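PDB 5DXF: trehalose-6-phosphate phosphatase from Candida albicans, which belongs to glycosyltransferase family 20, a family of the GT-B clan, whose fold pairs two Rossmann-like domains. Local coordinates for residues Lys305-His308 against Asp309-Ser313; Ser263-Arg266 against His267-Cys271. One frame throughout, in Å; residues are numbered along the deposited sequence.

Contact 1: residues Lys305-His308 against Asp309-Ser313; sequences KIEH and DAFSS
His308 and Asp309 are neighbours in sequence whose side chains also bond to each other. His308 ND1 donates a hydrogen bond to Asp309 OD1 at 3.0 Å. The acceptor is met nearly along its C-O axis, but it is tilted 31° out of the imidazole plane, so the bond is not ideal. The same carboxylate faces Lys305 one turn earlier. Lys305 NZ lies 3.8 Å from Asp309 OD1, a long salt bridge. The lysine reaches it by a bend at its last torsion (chi4 52°), which folds NZ back toward the acid. Asp309 thus has a partner in each of these two side chains, and the positive end of the lysine would tend to stabilise its charge. In the extended Glu307, OE1 forms a salt bridge to Lys449 and OE2 a hydrogen bond to Tyr504.

Nonpolar contacts come next. Ser312 CB sits over one face of the His308 ring, 4.1 Å from the centroid, a CH-pi contact. Glu307 CG meets Phe311 CD2 at 3.8 Å, the side chains crossing with carboxylate and ring planes 79° apart. The Phe311 ring meets Tyr450 edge-to-face.

The backbone supplies the third group. Asp309 N bonds to Lys305 O at 2.9 Å, Ala310 N to Ile306 O at 2.9 Å, and Phe311 N to Glu307 O at 3.0 Å. The Ser312 N bond to His308 O is weak, and Ser312 is the first residue to leave helical geometry. This is the i to i+4 pattern of an alpha-helix running into its C-terminal end, here a surface helix packed on helices 415-424 and 439-447.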
loop_
_atom_site.group_PDB
_atom_site.type_symbol
_atom_site.label_atom_id
_atom_site.label_comp_id
_atom_site.label_asym_id
_atom_site.label_seq_id
_atom_site.Cartn_x
_atom_site.Cartn_y
_atom_site.Cartn_z
ATOM N N LYS A 305 -9.189 11.023 10.828
ATOM C CA LYS A 305 -9.120 12.027 9.776
ATOM C C LYS A 305 -9.970 11.640 8.575
ATOM O O LYS A 305 -10.645 12.483 7.997
ATOM C CB LYS A 305 -7.673 12.268 9.334
ATOM C CG LYS A 305 -7.555 13.345 8.266
ATOM C CD LYS A 305 -6.204 14.041 8.299
ATOM C CE LYS A 305 -6.264 15.339 7.519
ATOM N NZ LYS A 305 -7.406 16.161 7.998
ATOM N N ILE A 306 -9.933 10.365 8.202
ATOM C CA ILE A 306 -10.735 9.877 7.086
ATOM C C ILE A 306 -12.224 9.987 7.390
ATOM O O ILE A 306 -13.005 10.415 6.544
ATOM C CB ILE A 306 -10.381 8.415 6.740
ATOM C CG1 ILE A 306 -9.007 8.361 6.075
ATOM C CG2 ILE A 306 -11.434 7.797 5.829
ATOM C CD1 ILE A 306 -8.328 7.024 6.198
ATOM N N GLU A 307 -12.617 9.616 8.605
ATOM C CA GLU A 307 -14.011 9.758 9.013
ATOM C C GLU A 307 -14.423 11.232 9.010
ATOM O O GLU A 307 -15.471 11.596 8.456
ATOM C CB GLU A 307 -14.233 9.136 10.390
ATOM C CG GLU A 307 -15.685 9.057 10.803
ATOM C CD GLU A 307 -15.913 8.059 11.917
ATOM O OE1 GLU A 307 -17.008 8.070 12.515
ATOM O OE2 GLU A 307 -14.996 7.253 12.189
ATOM N N HIS A 308 -13.562 12.092 9.531
ATOM C CA HIS A 308 -13.882 13.498 9.577
ATOM C C HIS A 308 -14.083 14.118 8.197
ATOM O O HIS A 308 -15.074 14.804 7.956
ATOM C CB HIS A 308 -12.739 14.225 10.282
ATOM C CG HIS A 308 -12.829 15.713 10.202
ATOM N ND1 HIS A 308 -11.938 16.471 9.477
ATOM C CD2 HIS A 308 -13.707 16.584 10.748
ATOM C CE1 HIS A 308 -12.263 17.745 9.582
ATOM N NE2 HIS A 308 -13.333 17.839 10.347
ATOM N N ASP A 309 -13.160 13.839 7.287
ATOM C CA ASP A 309 -13.225 14.335 5.925
ATOM C C ASP A 309 -14.409 13.760 5.194
ATOM O O ASP A 309 -15.064 14.430 4.433
ATOM C CB ASP A 309 -11.930 14.042 5.187
ATOM C CG ASP A 309 -10.746 14.715 5.816
ATOM O OD1 ASP A 309 -10.888 15.273 6.906
ATOM O OD2 ASP A 309 -9.659 14.690 5.225
ATOM N N ALA A 310 -14.682 12.499 5.436
ATOM C CA ALA A 310 -15.796 11.852 4.792
ATOM C C ALA A 310 -17.093 12.522 5.180
ATOM O O ALA A 310 -17.989 12.675 4.371
ATOM C CB ALA A 310 -15.838 10.389 5.179
ATOM N N PHE A 311 -17.209 12.901 6.439
ATOM C CA PHE A 311 -18.512 13.352 6.928
ATOM C C PHE A 311 -18.588 14.817 7.371
ATOM O O PHE A 311 -19.636 15.264 7.836
ATOM C CB PHE A 311 -18.959 12.443 8.076
ATOM C CG PHE A 311 -19.069 10.997 7.684
ATOM C CD1 PHE A 311 -20.073 10.574 6.828
ATOM C CD2 PHE A 311 -18.166 10.062 8.162
ATOM C CE1 PHE A 311 -20.176 9.246 6.459
ATOM C CE2 PHE A 311 -18.266 8.731 7.799
ATOM C CZ PHE A 311 -19.273 8.323 6.946
ATOM N N SER A 312 -17.506 15.574 7.222
ATOM C CA SER A 312 -17.542 16.987 7.605
ATOM C C SER A 312 -18.295 17.835 6.585
ATOM O O SER A 312 -18.223 17.590 5.379
ATOM C CB SER A 312 -16.129 17.545 7.787
ATOM O OG SER A 312 -16.170 18.912 8.160
ATOM N N SER A 313 -19.015 18.835 7.082
ATOM C CA SER A 313 -19.784 19.736 6.235
ATOM C C SER A 313 -18.872 20.734 5.536
ATOM O O SER A 313 -19.100 21.103 4.384
ATOM C CB SER A 313 -20.839 20.469 7.069
ATOM O OG SER A 313 -20.278 20.947 8.278
#

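Contact 2: residues Ser263-Arg266 against His267-Cys271; sequences SFQR and HFISC
His267 lays the face of its imidazole over the carbonyl oxygen of Ser263, one turn earlier. Ser263 O stands 3.0 Å above the ring plane, displaced toward the rim. The same oxygen accepts the backbone bond from His267 N at 2.9 Å. Because CG of His267 lies beside its own backbone N (chi1 -69°), the ring is turned back along the helix toward Ser263. ND1 does not bond to Ser263 O. It makes a weak hydrogen bond to Phe232 O instead.

Gln265 and Ile269 form the second pair. Their side chains lie side by side and point the same way. Gln265 CG meets Ile269 CD1 at 4.1 Å, a plain aliphatic contact. The glutamine extends beyond CG, and its amide OE1 is held by Thr296, with a weak bond from NE2 to Asp283.

Phe264 and Phe268 follow each other by one turn, but their rings diverge. They are joined through the backbone, where Phe268 N bonds to Phe264 O at 2.9 Å. Ile269 N bonds to Gln265 O at 3.0 Å, and Ser270 N bonds to Arg266 O. All four bonds follow the i to i+4 pattern of an alpha-helix.

Helix 262-274 lies against the large sheet. Gln265, Phe268 and Ile269 all touch Val294 of strand 290-296. Phe268 also meets Phe259 at the end of strand 256-259 and packs on helix 244-251, while Cys271 reaches helix 235-238.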
loop_
_atom_site.group_PDB
_atom_site.type_symbol
_atom_site.label_atom_id
_atom_site.label_comp_id
_atom_site.label_asym_id
_atom_site.label_seq_id
_atom_site.Cartn_x
_atom_site.Cartn_y
_atom_site.Cartn_z
ATOM N N SER A 263 1.876 -15.127 6.294
ATOM C CA SER A 263 2.539 -15.832 5.204
ATOM C C SER A 263 3.869 -15.192 4.827
ATOM O O SER A 263 4.833 -15.891 4.517
ATOM C CB SER A 263 1.625 -15.889 3.979
ATOM O OG SER A 263 1.328 -14.588 3.508
ATOM N N PHE A 264 3.922 -13.865 4.859
ATOM C CA PHE A 264 5.129 -13.140 4.467
ATOM C C PHE A 264 6.228 -13.367 5.507
ATOM O O PHE A 264 7.407 -13.501 5.169
ATOM C CB PHE A 264 4.853 -11.636 4.309
ATOM C CG PHE A 264 3.655 -11.305 3.448
ATOM C CD1 PHE A 264 3.149 -12.210 2.522
ATOM C CD2 PHE A 264 3.043 -10.068 3.565
ATOM C CE1 PHE A 264 2.050 -11.887 1.745
ATOM C CE2 PHE A 264 1.948 -9.740 2.790
ATOM C CZ PHE A 264 1.451 -10.651 1.879
ATOM N N GLN A 265 5.819 -13.404 6.772
ATOM C CA GLN A 265 6.711 -13.715 7.885
ATOM C C GLN A 265 7.305 -15.113 7.727
ATOM O O GLN A 265 8.530 -15.301 7.805
ATOM C CB GLN A 265 5.954 -13.594 9.217
ATOM C CG GLN A 265 6.802 -13.826 10.461
ATOM C CD GLN A 265 5.985 -13.807 11.743
ATOM O OE1 GLN A 265 4.840 -13.359 11.755
ATOM N NE2 GLN A 265 6.573 -14.301 12.827
ATOM N N ARG A 266 6.429 -16.088 7.491
ATOM C CA ARG A 266 6.861 -17.470 7.298
ATOM C C ARG A 266 7.821 -17.598 6.114
ATOM O O ARG A 266 8.835 -18.298 6.197
ATOM C CB ARG A 266 5.649 -18.387 7.102
ATOM C CG ARG A 266 4.692 -18.399 8.288
ATOM C CD ARG A 266 3.574 -19.426 8.129
ATOM N NE ARG A 266 2.788 -19.220 6.916
ATOM C CZ ARG A 266 1.642 -19.839 6.655
ATOM N NH1 ARG A 266 1.135 -20.701 7.526
ATOM N NH2 ARG A 266 0.996 -19.593 5.523
ATOM N N HIS A 267 7.504 -16.907 5.023
ATOM C CA HIS A 267 8.330 -16.953 3.820
ATOM C C HIS A 267 9.702 -16.328 4.041
ATOM O O HIS A 267 10.709 -16.840 3.552
ATOM C CB HIS A 267 7.622 -16.256 2.659
ATOM C CG HIS A 267 6.420 -16.995 2.161
ATOM N ND1 HIS A 267 5.432 -16.392 1.417
ATOM C CD2 HIS A 267 6.052 -18.290 2.304
ATOM C CE1 HIS A 267 4.501 -17.283 1.123
ATOM N NE2 HIS A 267 4.854 -18.442 1.647
ATOM N N PHE A 268 9.736 -15.218 4.773
ATOM C CA PHE A 268 11.000 -14.558 5.068
ATOM C C PHE A 268 11.875 -15.446 5.938
ATOM O O PHE A 268 13.075 -15.577 5.692
ATOM C CB PHE A 268 10.768 -13.216 5.757
ATOM C CG PHE A 268 12.035 -12.519 6.161
ATOM C CD1 PHE A 268 12.771 -11.805 5.235
ATOM C CD2 PHE A 268 12.488 -12.580 7.469
ATOM C CE1 PHE A 268 13.935 -11.165 5.601
ATOM C CE2 PHE A 268 13.651 -11.940 7.842
ATOM C CZ PHE A 268 14.376 -11.231 6.906
ATOM N N ILE A 269 11.265 -16.048 6.956
ATOM C CA ILE A 269 11.975 -16.973 7.835
ATOM C C ILE A 269 12.567 -18.144 7.051
ATOM O O ILE A 269 13.765 -18.451 7.177
ATOM C CB ILE A 269 11.044 -17.500 8.944
ATOM C CG1 ILE A 269 10.741 -16.376 9.938
ATOM C CG2 ILE A 269 11.662 -18.695 9.646
ATOM C CD1 ILE A 269 9.658 -16.700 10.918
ATOM N N SER A 270 11.756 -18.717 6.173
ATOM C CA SER A 270 12.178 -19.825 5.337
ATOM C C SER A 270 13.314 -19.432 4.426
ATOM O O SER A 270 14.254 -20.174 4.246
ATOM C CB SER A 270 11.015 -20.300 4.488
ATOM O OG SER A 270 10.947 -21.706 4.489
ATOM N N CYS A 271 13.219 -18.250 3.854
ATOM C CA CYS A 271 14.299 -17.682 3.049
ATOM C C CYS A 271 15.597 -17.550 3.834
ATOM O O CYS A 271 16.662 -17.928 3.346
ATOM C CB CYS A 271 13.899 -16.312 2.500
ATOM S SG CYS A 271 12.872 -16.345 1.018
#

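Contact 2 comes first along the chain, on helix 262-274, and contact 1 follows on helix 303-311. Their centres are 38 Å apart, the nearest atoms are about 20 Å apart, and they lie on opposite sides of the chain's centre. Strands 279-280, 284-287 and 290-296 come between them in sequence. Contact 2 belongs to the part with the large mixed sheet, and contact 1 is on the side of the two small parallel sheets. The two contacts therefore belong to different halves of the structure, consistent with the two-domain GT-B architecture, and each is local to its own helix.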